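Local coordinates for citrinin polyketide synthase (Monascus purpureus, PDB 5MPT), which builds the keto-aldehyde precursor of the mycotoxin citrinin from malonyl-CoA units, the chain here being its C-methyltransferase (CMeT) domain, at residues 28-33 with 369-373; 141-145 with 161-165. All coordinates share one frame; numbering follows the deposited sequence.

How the interactions relate
Interaction 2 is the buried one: none of its five touching residues is exposed, and it joins two helices of the N-terminal, helix-rich half by aliphatic side chains set on one another and on main chain, without a polar bond between them. Interaction 1 is partly buried; it sets helix 28-34 against the loop between strands 361-364 and 375-381 of the seven-stranded sheet, and adds a hydrogen bond, a water and an arginine to a small apolar patch. The contacts share no helix or strand, although helix 40-62 borders both. Their centres are 29 Å apart and their nearest atoms about 16 Å. Interaction 1 lies away from the active site, whereas interaction 2 approaches the catalytic Tyr-177.

Interaction 1: 28-33 with 369-373; sequences TDDFIL and RPEAN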
# COMPACT_ATOMS: atom_id res chain seq x y z
N THR A 28 14.15 -9.85 7.41
CA THR A 28 13.56 -9.03 6.35
C THR A 28 14.20 -9.28 4.98
O THR A 28 13.50 -9.54 4.00
CB THR A 28 13.64 -7.53 6.71
OG1 THR A 28 12.98 -7.30 7.96
CG2 THR A 28 12.94 -6.67 5.67
N ASP A 29 15.53 -9.21 4.90
CA ASP A 29 16.24 -9.44 3.63
C ASP A 29 16.01 -10.85 3.11
O ASP A 29 15.90 -11.06 1.89
CB ASP A 29 17.72 -9.20 3.81
CG ASP A 29 18.08 -7.75 3.93
OD1 ASP A 29 17.37 -6.91 3.33
OD2 ASP A 29 19.09 -7.43 4.58
N ASP A 30 15.90 -11.82 4.01
CA ASP A 30 15.56 -13.17 3.62
C ASP A 30 14.19 -13.24 2.97
O ASP A 30 14.00 -13.98 2.00
CB ASP A 30 15.56 -14.12 4.82
CG ASP A 30 16.94 -14.28 5.48
OD1 ASP A 30 17.87 -14.80 4.84
OD2 ASP A 30 17.09 -13.92 6.67
N PHE A 31 13.19 -12.53 3.52
CA PHE A 31 11.87 -12.55 2.90
C PHE A 31 11.88 -11.89 1.53
O PHE A 31 11.23 -12.37 0.61
CB PHE A 31 10.81 -11.88 3.82
CG PHE A 31 10.34 -12.78 4.91
CD1 PHE A 31 9.34 -13.70 4.67
CD2 PHE A 31 10.98 -12.81 6.12
CE1 PHE A 31 8.96 -14.57 5.61
CE2 PHE A 31 10.58 -13.68 7.09
CZ PHE A 31 9.57 -14.56 6.83
N ILE A 32 12.67 -10.81 1.38
CA ILE A 32 12.77 -10.11 0.11
C ILE A 32 13.36 -11.02 -0.96
O ILE A 32 12.85 -11.11 -2.09
CB ILE A 32 13.61 -8.83 0.32
CG1 ILE A 32 12.81 -7.81 1.13
CG2 ILE A 32 14.05 -8.22 -1.02
CD1 ILE A 32 13.65 -6.70 1.66
N LEU A 33 14.45 -11.72 -0.63
CA LEU A 33 15.06 -12.63 -1.59
C LEU A 33 14.14 -13.81 -1.91
O LEU A 33 13.93 -14.15 -3.08
CB LEU A 33 16.41 -13.13 -1.06
CG LEU A 33 17.23 -14.00 -2.01
CD1 LEU A 33 17.74 -13.30 -3.23
CD2 LEU A 33 18.39 -14.60 -1.18
N ARG A 369 19.03 -4.85 1.88
CA ARG A 369 18.52 -4.72 0.52
C ARG A 369 17.73 -3.42 0.36
O ARG A 369 17.03 -2.99 1.29
CB ARG A 369 17.66 -5.93 0.18
CG ARG A 369 18.47 -7.23 0.11
CD ARG A 369 17.57 -8.42 -0.19
NE ARG A 369 18.38 -9.64 -0.25
CZ ARG A 369 19.03 -10.04 -1.34
NH1 ARG A 369 18.95 -9.31 -2.46
NH2 ARG A 369 19.76 -11.16 -1.32
N PRO A 370 17.83 -2.77 -0.79
CA PRO A 370 17.10 -1.50 -0.99
C PRO A 370 15.60 -1.64 -0.85
O PRO A 370 14.95 -0.69 -0.42
CB PRO A 370 17.52 -1.08 -2.41
CG PRO A 370 17.99 -2.36 -3.08
CD PRO A 370 18.61 -3.15 -1.98
N GLU A 371 15.05 -2.81 -1.18
CA GLU A 371 13.61 -3.02 -1.08
C GLU A 371 13.13 -2.97 0.35
O GLU A 371 11.96 -2.68 0.59
CB GLU A 371 13.24 -4.35 -1.71
CG GLU A 371 13.54 -4.46 -3.20
CD GLU A 371 14.97 -4.82 -3.57
OE1 GLU A 371 15.78 -5.31 -2.71
OE2 GLU A 371 15.30 -4.66 -4.77
N ALA A 372 14.01 -3.28 1.32
CA ALA A 372 13.64 -3.18 2.73
C ALA A 372 13.23 -1.77 3.13
O ALA A 372 12.64 -1.61 4.19
CB ALA A 372 14.81 -3.66 3.61
N ASN A 373 13.48 -0.76 2.29
CA ASN A 373 13.02 0.60 2.56
C ASN A 373 11.72 0.93 1.85
O ASN A 373 11.10 1.97 2.17
CB ASN A 373 14.10 1.61 2.15
CG ASN A 373 15.39 1.42 2.90
OD1 ASN A 373 15.40 1.22 4.11
ND2 ASN A 373 16.52 1.45 2.18
O HOH W 1 19.13 -11.86 1.55
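Ile-32 packs tightly on the 3-10 turn 370-373: CD1 lies 3.5 Å from the backbone N of Ala-372 and 3.8 Å from its CB. With CG1 beside the backbone N (chi1 -71°), CG2 lies anti to that N and reaches CD of Arg-369 at 3.6 Å, the side chains running in opposite senses. Thr-28 CG2 touches Ala-372 CB on the same buried side. One direct bond crosses here, Arg-369 N to Asp-29 OD1, 3.0 Å long and fairly straight at 161°, the donor standing 39° out of the carboxylate plane. Since Asp-29 OD2 accepts Thr-368 N, the carboxylate holds two successive backbone amides of the loop between strands 361-364 and 375-381. A helix of the N-terminal helix-turn-helix region is thus fastened to the antiparallel end of the Rossmann-type methyltransferase sheet. Toward solvent the partners change. The extended Arg-369 chain carries its guanidinium to exposed Leu-33, whose CD1 lies over one face, 3.5 Å from Arg-369 NH2, with CB 3.6 Å above the plane, offset toward the rim. A water in the guanidinium plane accepts from Arg-369 NE (3.0 Å) and donates weakly to Asp-29 O (3.3 Å).

Interaction 2: 141-145 with 161-165; sequences LTSLT and QLIFG
Leu-144 and Leu-162 point in opposed senses, side by side, at the more exposed side of a helix-helix packing contact, in which helix 136-146 meets the short helix 159-164 after an intervening segment that includes helix 149-154. Both belong to the helical part of the CMeT domain that precedes its Rossmann-type sheet. The nearest pair of CA atoms, those of Thr-145 and Leu-162, is 6.8 Å apart, which places the two helices near enough for side chains to touch main chain. With CG anti to the backbone N (chi1 -176°), Leu-144 extends CD2 across the gap to Leu-162, where it lies against CB and 3.7 Å from the carbonyl O. Leu-162 answers in the reverse sense: its CD1 passes beyond the Leu-144 side chain to the backbone, 3.9 Å from Leu-144 O.

Ile-163 forms the deeper half of the contact and uses both branches. Its CG2 meets Leu-141 CD1 at 4.2 Å; the two side chains cross at about a right angle and touch through these two methyls. The Thr-145 and Ile-163 side chains meet at a slant, CG2 of Thr-145 against the CG1 branch. Helix 321-327, through Ile-326 on Leu-141 and Thr-145, and the loop after it, through Leu-330 on Ile-163, add to this apolar layer. The side chain of Leu-141 is about 7 Å from that of Tyr-177, an active-site residue, and that of Ile-163 is about 10 Å from bound S-adenosyl-L-homocysteine. At Thr-145 the hydroxyl sits between the backbone N and the carbonyl carbon (chi1 58°), which turns the methyl instead to the neighbouring helix, CG2 resting 3.8 Å from Ile-163 CG1 and 4.0 Å from Ile-163 CD1.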
# COMPACT_ATOMS: atom_id res chain seq x y z
N LEU A 141 -1.66 -3.13 -14.52
CA LEU A 141 -2.41 -2.00 -13.99
C LEU A 141 -1.83 -0.68 -14.49
O LEU A 141 -2.58 0.27 -14.76
CB LEU A 141 -2.41 -2.03 -12.47
CG LEU A 141 -3.46 -1.18 -11.73
CD1 LEU A 141 -4.86 -1.62 -12.09
CD2 LEU A 141 -3.21 -1.28 -10.26
N THR A 142 -0.51 -0.61 -14.61
CA THR A 142 0.13 0.61 -15.10
C THR A 142 -0.38 0.97 -16.50
O THR A 142 -0.70 2.14 -16.79
CB THR A 142 1.65 0.40 -15.09
OG1 THR A 142 2.11 0.36 -13.73
CG2 THR A 142 2.38 1.52 -15.84
N SER A 143 -0.55 -0.03 -17.36
CA SER A 143 -1.05 0.29 -18.69
C SER A 143 -2.56 0.48 -18.74
O SER A 143 -3.06 1.24 -19.59
CB SER A 143 -0.59 -0.78 -19.68
OG SER A 143 0.75 -0.54 -20.04
N LEU A 144 -3.30 -0.17 -17.83
CA LEU A 144 -4.76 -0.04 -17.80
C LEU A 144 -5.18 1.41 -17.60
O LEU A 144 -6.00 1.95 -18.36
CB LEU A 144 -5.33 -0.94 -16.69
CG LEU A 144 -6.86 -1.01 -16.54
CD1 LEU A 144 -7.27 -2.20 -15.67
CD2 LEU A 144 -7.45 0.22 -15.90
N THR A 145 -4.60 2.08 -16.60
CA THR A 145 -4.88 3.51 -16.47
C THR A 145 -3.98 4.32 -17.37
O THR A 145 -4.41 5.32 -17.95
CB THR A 145 -4.71 3.98 -15.01
OG1 THR A 145 -3.38 3.70 -14.57
CG2 THR A 145 -5.70 3.28 -14.08
N GLN A 161 -13.19 4.27 -11.75
CA GLN A 161 -14.06 3.47 -12.61
C GLN A 161 -13.26 2.51 -13.48
O GLN A 161 -13.64 1.34 -13.64
CB GLN A 161 -14.93 4.41 -13.46
CG GLN A 161 -16.12 3.73 -14.14
CD GLN A 161 -15.71 2.81 -15.28
OE1 GLN A 161 -14.78 3.12 -16.04
NE2 GLN A 161 -16.40 1.69 -15.41
N LEU A 162 -12.15 2.97 -14.06
CA LEU A 162 -11.37 2.09 -14.94
C LEU A 162 -10.90 0.84 -14.22
O LEU A 162 -10.94 -0.26 -14.78
CB LEU A 162 -10.14 2.82 -15.49
CG LEU A 162 -10.31 3.74 -16.69
CD1 LEU A 162 -8.93 4.19 -17.08
CD2 LEU A 162 -11.01 3.04 -17.85
N ILE A 163 -10.42 1.02 -13.00
CA ILE A 163 -9.83 -0.08 -12.26
C ILE A 163 -10.92 -1.03 -11.76
O ILE A 163 -10.83 -2.25 -11.92
CB ILE A 163 -8.99 0.47 -11.10
CG1 ILE A 163 -7.88 1.39 -11.64
CG2 ILE A 163 -8.49 -0.64 -10.23
CD1 ILE A 163 -7.17 2.18 -10.55
N PHE A 164 -11.95 -0.48 -11.14
CA PHE A 164 -12.89 -1.30 -10.39
C PHE A 164 -14.20 -1.53 -11.11
O PHE A 164 -15.02 -2.33 -10.64
CB PHE A 164 -13.17 -0.65 -9.05
CG PHE A 164 -11.96 -0.54 -8.17
CD1 PHE A 164 -11.53 -1.62 -7.44
CD2 PHE A 164 -11.26 0.65 -8.10
CE1 PHE A 164 -10.41 -1.52 -6.63
CE2 PHE A 164 -10.14 0.75 -7.30
CZ PHE A 164 -9.72 -0.33 -6.57
N GLY A 165 -14.42 -0.85 -12.22
CA GLY A 165 -15.65 -1.00 -12.98
C GLY A 165 -15.64 -2.16 -13.94
O GLY A 165 -16.69 -2.51 -14.48